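Local coordinates for protein rubber oxygenase (Streptomyces sp., PDB 5O1L) that oxidatively cleaves poly(cis-1,4-isoprene) of natural and synthetic rubber by adding dioxygen to its double bonds, using a non-covalently bound b-type heme, at residues P108-K113 / Y257-Q262; W245-N250 / F361-I366; A312-G317 / L387-E392. All blocks are in the same frame, centred on the assembly; numbering follows the deposited sequence.

Contact 1 of 3, residues P108-K113 / Y257-Q262. With EDO (1,2-ethanediol), chain G.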
ATOM      1  N   PRO A 108       8.208  -1.076  17.309  1.00 15.82           N
ATOM      2  CA  PRO A 108       7.397  -0.807  18.494  1.00 16.57           C
ATOM      3  C   PRO A 108       7.568  -1.933  19.535  1.00 17.76           C
ATOM      4  O   PRO A 108       7.801  -3.096  19.194  1.00 15.67           O
ATOM      5  CB  PRO A 108       5.996  -0.827  17.938  1.00 16.41           C
ATOM      6  CG  PRO A 108       6.039  -1.638  16.730  1.00 16.45           C
ATOM      7  CD  PRO A 108       7.413  -1.420  16.145  1.00 17.23           C
ATOM      8  N   SER A 109       7.281  -1.582  20.791  1.00 18.80           N
ATOM      9  CA  SER A 109       7.380  -2.542  21.871  1.00 20.25           C
ATOM     10  C   SER A 109       6.401  -3.732  21.805  1.00 18.34           C
ATOM     11  O   SER A 109       6.659  -4.832  22.306  1.00 19.65           O
ATOM     12  CB  SER A 109       7.085  -1.806  23.230  1.00 21.83           C
ATOM     13  OG  SER A 109       5.780  -1.232  23.184  1.00 28.02           O
ATOM     14  N   TRP A 110       5.305  -3.524  21.034  1.00 15.68           N
ATOM     15  CA  TRP A 110       4.302  -4.492  20.856  1.00 14.85           C
ATOM     16  C   TRP A 110       4.486  -5.337  19.611  1.00 15.24           C
ATOM     17  O   TRP A 110       3.666  -6.222  19.350  1.00 14.81           O
ATOM     18  CB  TRP A 110       2.935  -3.801  20.804  1.00 14.47           C
ATOM     19  CG  TRP A 110       2.830  -2.555  19.971  1.00 14.72           C
ATOM     20  CD1 TRP A 110       2.961  -1.282  20.333  1.00 14.88           C
ATOM     21  CD2 TRP A 110       2.548  -2.514  18.548  1.00 14.31           C
ATOM     22  NE1 TRP A 110       2.784  -0.415  19.285  1.00 14.61           N
ATOM     23  CE2 TRP A 110       2.545  -1.186  18.168  1.00 13.69           C
ATOM     24  CE3 TRP A 110       2.293  -3.472  17.592  1.00 14.22           C
ATOM     25  CZ2 TRP A 110       2.240  -0.787  16.867  1.00 13.33           C
ATOM     26  CZ3 TRP A 110       1.996  -3.027  16.283  1.00 13.84           C
ATOM     27  CH2 TRP A 110       2.002  -1.720  15.973  1.00 12.92           C
ATOM     28  N   ALA A 111       5.567  -5.137  18.880  1.00 14.69           N
ATOM     29  CA  ALA A 111       5.849  -6.044  17.747  1.00 15.59           C
ATOM     30  C   ALA A 111       6.167  -7.419  18.221  1.00 17.35           C
ATOM     31  O   ALA A 111       6.937  -7.609  19.220  1.00 19.01           O
ATOM     32  CB  ALA A 111       6.992  -5.515  16.952  1.00 15.80           C
ATOM     33  N   ASP A 112       5.589  -8.430  17.588  1.00 15.73           N
ATOM     34  CA  ASP A 112       5.786  -9.814  17.945  1.00 16.60           C
ATOM     35  C   ASP A 112       6.498 -10.520  16.789  1.00 17.16           C
ATOM     36  O   ASP A 112       5.920 -10.713  15.722  1.00 15.73           O
ATOM     37  CB  ASP A 112       4.447 -10.397  18.219  1.00 17.15           C
ATOM     38  CG  ASP A 112       4.491 -11.818  18.695  1.00 20.58           C
ATOM     39  OD1 ASP A 112       4.935 -12.731  17.981  1.00 22.48           O
ATOM     40  OD2 ASP A 112       4.053 -12.056  19.862  1.00 27.13           O
ATOM     41  N   LYS A 113       7.741 -10.898  17.011  1.00 18.95           N
ATOM     42  CA  LYS A 113       8.592 -11.453  15.957  1.00 21.81           C
ATOM     43  C   LYS A 113       7.966 -12.698  15.393  1.00 19.41           C
ATOM     44  O   LYS A 113       7.985 -12.874  14.124  1.00 19.17           O
ATOM     45  CB  LYS A 113       9.971 -11.823  16.533  1.00 26.48           C
ATOM     46  CG  LYS A 113      10.877 -12.659  15.586  1.00 32.39           C
ATOM     47  CD  LYS A 113      12.208 -13.184  16.174  1.00 36.15           C
ATOM     48  CE  LYS A 113      13.178 -13.622  15.054  1.00 37.23           C
ATOM     49  NZ  LYS A 113      12.536 -14.344  13.922  1.00 36.96           N
ATOM     50  N   TYR A 257      -1.150 -11.706   9.589  1.00 10.35           N
ATOM     51  CA  TYR A 257      -1.200 -10.735   8.497  1.00 10.05           C
ATOM     52  C   TYR A 257      -1.592  -9.352   9.004  1.00 10.60           C
ATOM     53  O   TYR A 257      -0.951  -8.327   8.658  1.00  9.91           O
ATOM     54  CB  TYR A 257      -2.157 -11.220   7.380  1.00 10.89           C
ATOM     55  CG  TYR A 257      -2.291 -10.321   6.190  1.00 11.58           C
ATOM     56  CD1 TYR A 257      -1.380 -10.370   5.206  1.00 14.87           C
ATOM     57  CD2 TYR A 257      -3.310  -9.425   6.059  1.00 12.86           C
ATOM     58  CE1 TYR A 257      -1.520  -9.559   4.090  1.00 13.98           C
ATOM     59  CE2 TYR A 257      -3.464  -8.617   4.951  1.00 14.09           C
ATOM     60  CZ  TYR A 257      -2.534  -8.682   3.986  1.00 14.21           C
ATOM     61  OH  TYR A 257      -2.647  -7.809   2.875  1.00 15.50           O
ATOM     62  N   LEU A 258      -2.616  -9.233   9.829  1.00 10.54           N
ATOM     63  CA  LEU A 258      -2.948  -7.971  10.444  1.00  9.97           C
ATOM     64  C   LEU A 258      -1.766  -7.378  11.200  1.00 10.69           C
ATOM     65  O   LEU A 258      -1.478  -6.193  11.072  1.00 10.03           O
ATOM     66  CB  LEU A 258      -4.126  -8.135  11.398  1.00 10.98           C
ATOM     67  CG  LEU A 258      -4.535  -6.874  12.176  1.00 11.35           C
ATOM     68  CD1 LEU A 258      -4.977  -5.746  11.281  1.00 11.71           C
ATOM     69  CD2 LEU A 258      -5.687  -7.280  13.087  1.00 12.03           C
ATOM     70  N   HIS A 259      -1.089  -8.200  11.955  1.00 10.05           N
ATOM     71  CA  HIS A 259       0.069  -7.745  12.750  1.00 10.12           C
ATOM     72  C   HIS A 259       1.145  -7.163  11.885  1.00  9.85           C
ATOM     73  O   HIS A 259       1.713  -6.111  12.208  1.00  9.67           O
ATOM     74  CB  HIS A 259       0.565  -8.852  13.649  1.00 10.23           C
ATOM     75  CG  HIS A 259       1.531  -8.400  14.688  1.00 11.08           C
ATOM     76  ND1 HIS A 259       1.143  -7.529  15.690  1.00 13.62           N
ATOM     77  CD2 HIS A 259       2.838  -8.630  14.879  1.00 11.91           C
ATOM     78  CE1 HIS A 259       2.222  -7.263  16.452  1.00 13.40           C
ATOM     79  NE2 HIS A 259       3.227  -7.941  16.017  1.00 13.09           N
ATOM     80  N   VAL A 260       1.469  -7.829  10.785  1.00  9.63           N
ATOM     81  CA  VAL A 260       2.439  -7.228   9.835  1.00  9.91           C
ATOM     82  C   VAL A 260       2.008  -5.848   9.428  1.00  9.98           C
ATOM     83  O   VAL A 260       2.843  -4.913   9.390  1.00  9.61           O
ATOM     84  CB  VAL A 260       2.630  -8.144   8.625  1.00 10.84           C
ATOM     85  CG1 VAL A 260       3.430  -7.466   7.528  1.00 10.90           C
ATOM     86  CG2 VAL A 260       3.234  -9.464   8.955  1.00 11.37           C
ATOM     87  N   TRP A 261       0.769  -5.653   9.060  1.00  9.34           N
ATOM     88  CA  TRP A 261       0.241  -4.364   8.641  1.00  9.53           C
ATOM     89  C   TRP A 261       0.163  -3.366   9.755  1.00  9.62           C
ATOM     90  O   TRP A 261       0.374  -2.171   9.554  1.00 10.09           O
ATOM     91  CB  TRP A 261      -1.051  -4.523   7.825  1.00 10.22           C
ATOM     92  CG  TRP A 261      -0.771  -5.003   6.469  1.00 10.49           C
ATOM     93  CD1 TRP A 261      -0.656  -6.264   5.989  1.00 12.43           C
ATOM     94  CD2 TRP A 261      -0.415  -4.115   5.373  1.00 11.21           C
ATOM     95  NE1 TRP A 261      -0.260  -6.214   4.653  1.00 12.48           N
ATOM     96  CE2 TRP A 261      -0.167  -4.923   4.261  1.00 11.52           C
ATOM     97  CE3 TRP A 261      -0.335  -2.765   5.258  1.00 12.91           C
ATOM     98  CZ2 TRP A 261       0.191  -4.381   3.014  1.00 12.21           C
ATOM     99  CZ3 TRP A 261      -0.040  -2.212   4.040  1.00 13.19           C
ATOM    100  CH2 TRP A 261       0.267  -3.039   2.943  1.00 13.12           C
ATOM    101  N   GLN A 262      -0.076  -3.785  10.988  1.00  8.93           N
ATOM    102  CA  GLN A 262      -0.086  -2.873  12.124  1.00  9.35           C
ATOM    103  C   GLN A 262       1.340  -2.349  12.387  1.00  9.21           C
ATOM    104  O   GLN A 262       1.521  -1.145  12.534  1.00  9.97           O
ATOM    105  CB  GLN A 262      -0.627  -3.578  13.378  1.00  9.53           C
ATOM    106  CG  GLN A 262      -2.110  -3.946  13.404  1.00  9.68           C
ATOM    107  CD  GLN A 262      -2.439  -4.892  14.511  1.00 10.27           C
ATOM    108  OE1 GLN A 262      -1.665  -5.781  14.884  1.00 10.88           O
ATOM    109  NE2 GLN A 262      -3.642  -4.667  15.054  1.00 10.41           N
TER
HETATM  110  C1  EDO G 505       7.150 -13.466  20.297  1.00 56.09           C
HETATM  111  O1  EDO G 505       7.978 -13.392  19.126  1.00 47.40           O
HETATM  112  C2  EDO G 505       6.225 -14.684  20.236  1.00 55.42           C
HETATM  113  O2  EDO G 505       5.187 -14.572  21.208  1.00 60.91           O
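The backbone N-H of D112 is bound by NE2 of H259, and around this bond the packing is close. D112 N lies 2.9 Å from H259 NE2 and only 15° out of the imidazole plane, with an N-H...N angle of 153°, which makes NE2 the acceptor and leaves the hydrogen of a neutral ring on ND1. H259 ND1 reaches one turn onward in its own helix, in a weak bond to Q262 OE1 at 3.4 Å, the amide NE2 of Q262 being bound by P276 O. The ring rim also meets the loop backbone: H259 CE1 sits 3.4 Å from W110 O, in the imidazole plane. The loop 108-113 runs from a type I turn, P108 to A111, into helix 113-125, whose N-cap is D112, with OD1 accepting from A115 N; H259, on helix 251-267, thus grips the backbone of the capping residue. W110 CG stands between its backbone N and carbonyl carbon (chi1 44°), and the benzo edge of the indole reaches helix 251-267, where CH2 comes to 3.5 Å from Q262 O. W110 NE1 binds D272, while P108 CB lies over one indole face. Toward solvent the contact thins out. The D112 carboxylate leads away from the helix and holds an ethanediol, probably from the crystallisation liquor, with OD2 3.1 Å from its O2 and a weaker bond from its O1 to OD1.

Contact 2 of 3, residues W245-N250 / F361-I366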
ATOM      1  N   TRP A 245     -12.847 -15.212  -1.942  1.00 15.89           N
ATOM      2  CA  TRP A 245     -12.427 -16.184  -2.968  1.00 15.61           C
ATOM      3  C   TRP A 245     -12.264 -17.579  -2.462  1.00 14.96           C
ATOM      4  O   TRP A 245     -12.041 -18.480  -3.298  1.00 18.02           O
ATOM      5  CB  TRP A 245     -11.091 -15.730  -3.589  1.00 15.30           C
ATOM      6  CG  TRP A 245     -11.140 -14.525  -4.456  1.00 14.85           C
ATOM      7  CD1 TRP A 245     -12.227 -13.894  -4.927  1.00 15.37           C
ATOM      8  CD2 TRP A 245     -10.031 -13.855  -4.993  1.00 15.09           C
ATOM      9  NE1 TRP A 245     -11.848 -12.848  -5.697  1.00 15.44           N
ATOM     10  CE2 TRP A 245     -10.501 -12.806  -5.780  1.00 15.68           C
ATOM     11  CE3 TRP A 245      -8.651 -14.025  -4.881  1.00 15.68           C
ATOM     12  CZ2 TRP A 245      -9.611 -11.939  -6.472  1.00 15.80           C
ATOM     13  CZ3 TRP A 245      -7.791 -13.179  -5.553  1.00 16.50           C
ATOM     14  CH2 TRP A 245      -8.293 -12.170  -6.360  1.00 16.89           C
ATOM     15  N   GLY A 246     -12.331 -17.810  -1.179  1.00 15.79           N
ATOM     16  CA  GLY A 246     -12.108 -19.113  -0.592  1.00 16.23           C
ATOM     17  C   GLY A 246     -10.689 -19.499  -0.422  1.00 16.65           C
ATOM     18  O   GLY A 246     -10.343 -20.655  -0.208  1.00 16.71           O
ATOM     19  N   VAL A 247      -9.798 -18.531  -0.412  1.00 15.09           N
ATOM     20  CA  VAL A 247      -8.476 -18.844   0.031  1.00 14.89           C
ATOM     21  C   VAL A 247      -8.547 -19.340   1.491  1.00 16.31           C
ATOM     22  O   VAL A 247      -9.330 -18.739   2.295  1.00 18.55           O
ATOM     23  CB  VAL A 247      -7.552 -17.587  -0.100  1.00 15.46           C
ATOM     24  CG1 VAL A 247      -6.175 -17.859   0.488  1.00 16.14           C
ATOM     25  CG2 VAL A 247      -7.523 -17.102  -1.523  1.00 15.00           C
ATOM     26  N   ARG A 248      -7.741 -20.348   1.832  1.00 17.50           N
ATOM     27  CA  ARG A 248      -7.759 -20.861   3.209  1.00 21.35           C
ATOM     28  C   ARG A 248      -6.952 -19.946   4.108  1.00 18.87           C
ATOM     29  O   ARG A 248      -5.740 -19.840   4.020  1.00 20.44           O
ATOM     30  CB  ARG A 248      -7.316 -22.308   3.273  1.00 26.07           C
ATOM     31  CG  ARG A 248      -8.241 -23.255   2.479  1.00 30.37           C
ATOM     32  CD  ARG A 248      -9.807 -23.071   2.545  1.00 35.35           C
ATOM     33  NE  ARG A 248     -10.307 -23.757   3.743  1.00 39.21           N
ATOM     34  CZ  ARG A 248     -11.513 -23.600   4.294  1.00 44.43           C
ATOM     35  NH1 ARG A 248     -11.808 -24.241   5.442  1.00 45.89           N
ATOM     36  NH2 ARG A 248     -12.430 -22.810   3.742  1.00 47.22           N
ATOM     37  N   VAL A 249      -7.682 -19.133   4.871  1.00 16.01           N
ATOM     38  CA  VAL A 249      -7.113 -18.190   5.815  1.00 15.25           C
ATOM     39  C   VAL A 249      -7.582 -18.595   7.214  1.00 14.46           C
ATOM     40  O   VAL A 249      -8.694 -18.166   7.586  1.00 17.06           O
ATOM     41  CB  VAL A 249      -7.464 -16.757   5.484  1.00 15.83           C
ATOM     42  CG1 VAL A 249      -6.646 -15.831   6.421  1.00 17.70           C
ATOM     43  CG2 VAL A 249      -7.150 -16.409   4.043  1.00 16.21           C
ATOM     44  N   ASN A 250      -6.723 -19.318   7.916  1.00 14.97           N
ATOM     45  CA  ASN A 250      -7.079 -19.683   9.253  1.00 16.34           C
ATOM     46  C   ASN A 250      -6.905 -18.476  10.175  1.00 15.93           C
ATOM     47  O   ASN A 250      -6.306 -17.440   9.802  1.00 15.17           O
ATOM     48  CB  ASN A 250      -6.370 -20.902   9.696  1.00 17.36           C
ATOM     49  CG  ASN A 250      -4.846 -20.751   9.783  1.00 20.06           C
ATOM     50  OD1 ASN A 250      -4.325 -19.691  10.117  1.00 18.49           O
ATOM     51  ND2 ASN A 250      -4.101 -21.843   9.557  1.00 25.05           N
ATOM     52  N   PHE A 361      -8.995 -25.713  -5.908  1.00 12.79           N
ATOM     53  CA  PHE A 361      -8.019 -26.710  -6.384  1.00 13.96           C
ATOM     54  C   PHE A 361      -6.622 -26.402  -5.816  1.00 13.43           C
ATOM     55  O   PHE A 361      -5.914 -27.284  -5.342  1.00 14.18           O
ATOM     56  CB  PHE A 361      -7.977 -26.690  -7.918  1.00 13.94           C
ATOM     57  CG  PHE A 361      -6.909 -27.546  -8.494  1.00 16.19           C
ATOM     58  CD1 PHE A 361      -6.980 -28.898  -8.318  1.00 17.20           C
ATOM     59  CD2 PHE A 361      -5.879 -26.978  -9.217  1.00 16.53           C
ATOM     60  CE1 PHE A 361      -5.983 -29.720  -8.817  1.00 19.17           C
ATOM     61  CE2 PHE A 361      -4.908 -27.798  -9.793  1.00 18.63           C
ATOM     62  CZ  PHE A 361      -4.936 -29.123  -9.540  1.00 17.76           C
ATOM     63  N   ARG A 362      -6.201 -25.138  -5.906  1.00 13.03           N
ATOM     64  CA  ARG A 362      -4.852 -24.787  -5.400  1.00 14.04           C
ATOM     65  C   ARG A 362      -4.706 -24.942  -3.891  1.00 14.95           C
ATOM     66  O   ARG A 362      -3.629 -25.214  -3.416  1.00 16.12           O
ATOM     67  CB  ARG A 362      -4.489 -23.391  -5.824  1.00 14.71           C
ATOM     68  CG  ARG A 362      -4.354 -23.209  -7.341  1.00 14.58           C
ATOM     69  CD  ARG A 362      -3.344 -24.108  -7.886  1.00 14.34           C
ATOM     70  NE  ARG A 362      -3.198 -23.827  -9.337  1.00 15.15           N
ATOM     71  CZ  ARG A 362      -2.491 -24.629 -10.127  1.00 14.39           C
ATOM     72  NH1 ARG A 362      -1.870 -25.660  -9.628  1.00 15.04           N
ATOM     73  NH2 ARG A 362      -2.385 -24.294 -11.380  1.00 14.32           N
ATOM     74  N   GLU A 363      -5.838 -24.801  -3.208  1.00 14.20           N
ATOM     75  CA  GLU A 363      -5.919 -25.083  -1.769  1.00 16.58           C
ATOM     76  C   GLU A 363      -6.020 -26.519  -1.406  1.00 17.49           C
ATOM     77  O   GLU A 363      -6.090 -26.834  -0.212  1.00 20.78           O
ATOM     78  CB  GLU A 363      -7.141 -24.291  -1.196  1.00 18.23           C
ATOM     79  CG  GLU A 363      -6.842 -22.825  -1.220  1.00 21.29           C
ATOM     80  CD  GLU A 363      -5.796 -22.485  -0.148  1.00 25.71           C
ATOM     81  OE1 GLU A 363      -5.149 -23.388   0.505  1.00 30.44           O
ATOM     82  OE2 GLU A 363      -5.650 -21.315   0.156  1.00 22.41           O
ATOM     83  N   GLY A 364      -6.057 -27.406  -2.377  1.00 16.00           N
ATOM     84  CA  GLY A 364      -6.058 -28.831  -2.127  1.00 17.98           C
ATOM     85  C   GLY A 364      -7.417 -29.376  -1.700  1.00 19.54           C
ATOM     86  O   GLY A 364      -7.471 -30.494  -1.183  1.00 22.04           O
ATOM     87  N   LEU A 365      -8.502 -28.677  -2.000  1.00 18.30           N
ATOM     88  CA  LEU A 365      -9.786 -29.060  -1.520  1.00 18.34           C
ATOM     89  C   LEU A 365     -10.630 -29.845  -2.494  1.00 18.64           C
ATOM     90  O   LEU A 365     -11.607 -30.489  -2.053  1.00 18.47           O
ATOM     91  CB  LEU A 365     -10.602 -27.785  -1.160  1.00 19.29           C
ATOM     92  CG  LEU A 365      -9.973 -26.925  -0.087  1.00 19.92           C
ATOM     93  CD1 LEU A 365     -10.799 -25.633   0.039  1.00 20.55           C
ATOM     94  CD2 LEU A 365      -9.877 -27.669   1.196  1.00 21.43           C
ATOM     95  N   ILE A 366     -10.365 -29.726  -3.777  1.00 16.80           N
ATOM     96  CA  ILE A 366     -11.118 -30.434  -4.801  1.00 18.51           C
ATOM     97  C   ILE A 366     -10.202 -31.013  -5.815  1.00 20.75           C
ATOM     98  O   ILE A 366      -9.088 -30.509  -6.036  1.00 20.61           O
ATOM     99  CB  ILE A 366     -12.188 -29.530  -5.501  1.00 17.21           C
ATOM    100  CG1 ILE A 366     -11.526 -28.348  -6.279  1.00 16.04           C
ATOM    101  CG2 ILE A 366     -13.192 -29.004  -4.499  1.00 17.92           C
ATOM    102  CD1 ILE A 366     -12.424 -27.548  -7.106  1.00 15.73           C
TER
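E363 has CG anti to its carbonyl carbon, and a bend at chi2 (-72°) then turns CD aside, carrying the carboxylate to the backbone N-H of R248. The bond from R248 N to E363 OE2 is 2.8 Å long and fairly straight at 166°, although the donor arrives from above the carboxylate plane, 66° out of it. The charged groups of the pair do not meet: R248 NE stays 6.1 Å from E363 OE1. The aliphatic part of the arginine does the packing instead, R248 CG lying 3.7 Å from E363 CD, and R248 CD meeting L365 CD1 at the same 3.7 Å, with the R248 and L365 side chains crossing at about a right angle. On the inner side V247 CG1 comes to 3.5 Å from E363 OE2, an oxygen that also forms a salt bridge with K126. One carboxylate oxygen therefore joins three pieces of chain. Each segment contains a Schellman motif, with G246 ending helix 224-244 and G364 ending helix 345-362. The contact ties together these two helix ends at the surface of the all-helical fold, while V247 packs against M242 of helix 224-244, V359 of helix 345-362 and Y129 of helix 127-142.

Contact 3 of 3, residues A312-G317 / L387-E392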
ATOM      1  N   ALA A 312      -0.144  -4.170 -19.278  1.00 24.40           N
ATOM      2  CA  ALA A 312      -0.272  -4.771 -20.584  1.00 27.12           C
ATOM      3  C   ALA A 312       1.085  -4.891 -21.299  1.00 29.27           C
ATOM      4  O   ALA A 312       1.280  -5.843 -22.060  1.00 31.65           O
ATOM      5  CB  ALA A 312      -1.278  -3.986 -21.425  1.00 27.08           C
ATOM      6  N   GLU A 313       1.999  -3.980 -21.019  1.00 28.80           N
ATOM      7  CA  GLU A 313       3.377  -4.026 -21.561  1.00 32.01           C
ATOM      8  C   GLU A 313       4.344  -5.046 -20.944  1.00 32.70           C
ATOM      9  O   GLU A 313       5.383  -5.367 -21.527  1.00 31.35           O
ATOM     10  CB  GLU A 313       4.022  -2.653 -21.464  1.00 37.27           C
ATOM     11  CG  GLU A 313       3.504  -1.671 -22.509  1.00 44.82           C
ATOM     12  CD  GLU A 313       4.282  -0.349 -22.520  1.00 53.33           C
ATOM     13  OE1 GLU A 313       4.886   0.037 -21.461  1.00 55.39           O
ATOM     14  OE2 GLU A 313       4.251   0.295 -23.600  1.00 59.35           O
ATOM     15  N   LEU A 314       4.006  -5.593 -19.777  1.00 28.88           N
ATOM     16  CA  LEU A 314       4.852  -6.573 -19.111  1.00 29.96           C
ATOM     17  C   LEU A 314       4.843  -7.830 -19.931  1.00 31.15           C
ATOM     18  O   LEU A 314       3.886  -8.091 -20.685  1.00 33.77           O
ATOM     19  CB  LEU A 314       4.260  -6.895 -17.727  1.00 29.02           C
ATOM     20  CG  LEU A 314       4.256  -5.764 -16.708  1.00 31.00           C
ATOM     21  CD1 LEU A 314       3.608  -6.193 -15.400  1.00 32.20           C
ATOM     22  CD2 LEU A 314       5.691  -5.316 -16.418  1.00 31.44           C
ATOM     23  N   ASP A 315       5.858  -8.669 -19.733  1.00 33.31           N
ATOM     24  CA  ASP A 315       5.957  -9.945 -20.460  1.00 35.05           C
ATOM     25  C   ASP A 315       5.195 -11.025 -19.702  1.00 34.25           C
ATOM     26  O   ASP A 315       5.729 -12.087 -19.416  1.00 42.58           O
ATOM     27  CB  ASP A 315       7.423 -10.371 -20.660  1.00 39.41           C
ATOM     28  CG  ASP A 315       7.572 -11.563 -21.632  1.00 44.16           C
ATOM     29  OD1 ASP A 315       6.846 -11.626 -22.659  1.00 53.14           O
ATOM     30  OD2 ASP A 315       8.418 -12.453 -21.374  1.00 48.47           O
ATOM     31  N   ALA A 316       3.955 -10.733 -19.329  1.00 30.18           N
ATOM     32  CA  ALA A 316       3.207 -11.605 -18.447  1.00 25.66           C
ATOM     33  C   ALA A 316       2.057 -12.303 -19.148  1.00 25.20           C
ATOM     34  O   ALA A 316       1.600 -13.289 -18.613  1.00 23.79           O
ATOM     35  CB  ALA A 316       2.678 -10.819 -17.275  1.00 24.60           C
ATOM     36  N   GLY A 317       1.584 -11.845 -20.289  1.00 24.14           N
ATOM     37  CA  GLY A 317       0.408 -12.423 -20.919  1.00 23.58           C
ATOM     38  C   GLY A 317      -0.879 -11.778 -20.449  1.00 21.97           C
ATOM     39  O   GLY A 317      -1.961 -12.308 -20.687  1.00 24.46           O
ATOM     40  N   LEU A 387       5.520 -12.323 -10.185  1.00 17.25           N
ATOM     41  CA  LEU A 387       6.958 -12.524 -10.231  1.00 19.82           C
ATOM     42  C   LEU A 387       7.657 -11.319 -10.772  1.00 21.03           C
ATOM     43  O   LEU A 387       8.730 -10.923 -10.250  1.00 23.39           O
ATOM     44  CB  LEU A 387       7.267 -13.754 -11.056  1.00 22.97           C
ATOM     45  CG  LEU A 387       6.874 -15.077 -10.489  1.00 28.36           C
ATOM     46  CD1 LEU A 387       7.216 -16.086 -11.581  1.00 31.11           C
ATOM     47  CD2 LEU A 387       7.573 -15.449  -9.161  1.00 32.49           C
ATOM     48  N   LEU A 388       7.083 -10.673 -11.770  1.00 19.33           N
ATOM     49  CA  LEU A 388       7.698  -9.473 -12.321  1.00 22.73           C
ATOM     50  C   LEU A 388       7.676  -8.341 -11.284  1.00 26.70           C
ATOM     51  O   LEU A 388       8.667  -7.603 -11.168  1.00 27.71           O
ATOM     52  CB  LEU A 388       7.085  -9.053 -13.626  1.00 24.14           C
ATOM     53  CG  LEU A 388       7.395 -10.018 -14.765  1.00 25.06           C
ATOM     54  CD1 LEU A 388       6.484  -9.801 -15.972  1.00 27.03           C
ATOM     55  CD2 LEU A 388       8.888  -9.994 -15.219  1.00 27.89           C
ATOM     56  N   PHE A 389       6.604  -8.184 -10.511  1.00 27.30           N
ATOM     57  CA  PHE A 389       6.562  -7.153  -9.468  1.00 29.06           C
ATOM     58  C   PHE A 389       7.458  -7.498  -8.318  1.00 32.20           C
ATOM     59  O   PHE A 389       8.001  -6.573  -7.726  1.00 36.29           O
ATOM     60  CB  PHE A 389       5.118  -6.930  -9.007  1.00 28.01           C
ATOM     61  CG  PHE A 389       4.385  -5.873  -9.767  1.00 29.44           C
ATOM     62  CD1 PHE A 389       4.647  -5.605 -11.107  1.00 31.75           C
ATOM     63  CD2 PHE A 389       3.374  -5.150  -9.129  1.00 30.93           C
ATOM     64  CE1 PHE A 389       3.986  -4.604 -11.784  1.00 32.81           C
ATOM     65  CE2 PHE A 389       2.682  -4.159  -9.827  1.00 29.90           C
ATOM     66  CZ  PHE A 389       2.993  -3.892 -11.158  1.00 31.84           C
ATOM     67  N   LEU A 390       7.685  -8.771  -7.998  1.00 32.60           N
ATOM     68  CA  LEU A 390       8.743  -9.140  -7.062  1.00 36.23           C
ATOM     69  C   LEU A 390      10.131  -8.778  -7.604  1.00 44.22           C
ATOM     70  O   LEU A 390      10.931  -8.191  -6.876  1.00 53.21           O
ATOM     71  CB  LEU A 390       8.726 -10.633  -6.723  1.00 34.70           C
ATOM     72  CG  LEU A 390       7.630 -11.184  -5.838  1.00 35.35           C
ATOM     73  CD1 LEU A 390       7.658 -12.714  -5.858  1.00 36.30           C
ATOM     74  CD2 LEU A 390       7.855 -10.694  -4.419  1.00 35.28           C
ATOM     75  N   SER A 391      10.430  -9.146  -8.853  1.00 49.77           N
ATOM     76  CA  SER A 391      11.733  -8.836  -9.466  1.00 54.70           C
ATOM     77  C   SER A 391      12.064  -7.353  -9.496  1.00 61.10           C
ATOM     78  O   SER A 391      13.160  -6.977  -9.126  1.00 63.72           O
ATOM     79  CB  SER A 391      11.800  -9.349 -10.918  1.00 54.65           C
ATOM     80  OG  SER A 391      11.977 -10.747 -10.955  1.00 57.93           O
ATOM     81  N   GLU A 392      11.122  -6.522  -9.940  1.00 69.55           N
ATOM     82  CA  GLU A 392      11.369  -5.111 -10.213  1.00 75.74           C
ATOM     83  C   GLU A 392      11.696  -4.250  -8.999  1.00 79.92           C
ATOM     84  O   GLU A 392      12.651  -3.488  -9.032  1.00 83.76           O
ATOM     85  CB  GLU A 392      10.195  -4.492 -10.995  1.00 78.73           C
ATOM     86  CG  GLU A 392      10.342  -3.014 -11.402  1.00 83.89           C
ATOM     87  CD  GLU A 392      11.749  -2.605 -11.870  1.00 86.55           C
ATOM     88  OE1 GLU A 392      12.383  -3.349 -12.646  1.00 92.65           O
ATOM     89  OE2 GLU A 392      12.238  -1.529 -11.456  1.00 87.82           O
TER
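L388 CD1 is the methyl on which most of this apolar contact turns, touching L314 CB and A316 CB, each at 4.1 Å. It joins the turn that follows helix 298-313 to one flank of helix 373-393 in a globin-clan, all-helical oxygenase. A second touch lies beside the first, where L314 CD1 meets F389 CE1 at 4.0 Å; the two side chains cross at about a right angle, and the methyl approaches the ring obliquely. Neither touch is tight, and the segments are joined by van der Waals contact alone, with 167 Å² of surface buried in all.

The backbone of 312-317 sets these groups in place. D315 is the centre of an inverse gamma turn, spanned by a weak bond from A316 N to L314 O, and across this sharp reversal the side chains of L314 and A316 both set out toward the helix, while the D315 side chain lies at the exposed border. In L314 CG stands anti to the carbonyl carbon (chi1 -66°), and CD1 continues the chain nearly straight (chi2 178°), which extends the methyl to the phenylalanine. One turn earlier on helix 373-393, F385 packs against both L314 and F389, and K384 touches A316. F389 is also the ring partner of R170 in a cation-pi interaction, which sets a positively charged group against this buried ring. At the centre of the gamma turn, L388 CD1 lies 4.0 Å from the backbone nitrogen D315 N.

Overall arrangement
The three contacts lie apart in the helical fold. Contacts 1 and 2 come closest atom to atom, about 7 Å; centres are 25 Å apart for this pair and for contacts 2 and 3. Helix 251-267, which starts just after 245-250 and carries 257-262, links contacts 1 and 2. Their segments alternate along the chain, as do those of contacts 2 and 3, whose helices 345-362 and 373-393 follow each other. Contact 1 closes before contact 3 opens, their centres 30 Å apart. None belongs to the heme site, where H198 is the inferred axial ligand of the iron; the side chains of Q262 (contact 1) and F389 (contact 3) lie about 11 and 12 Å from the heme.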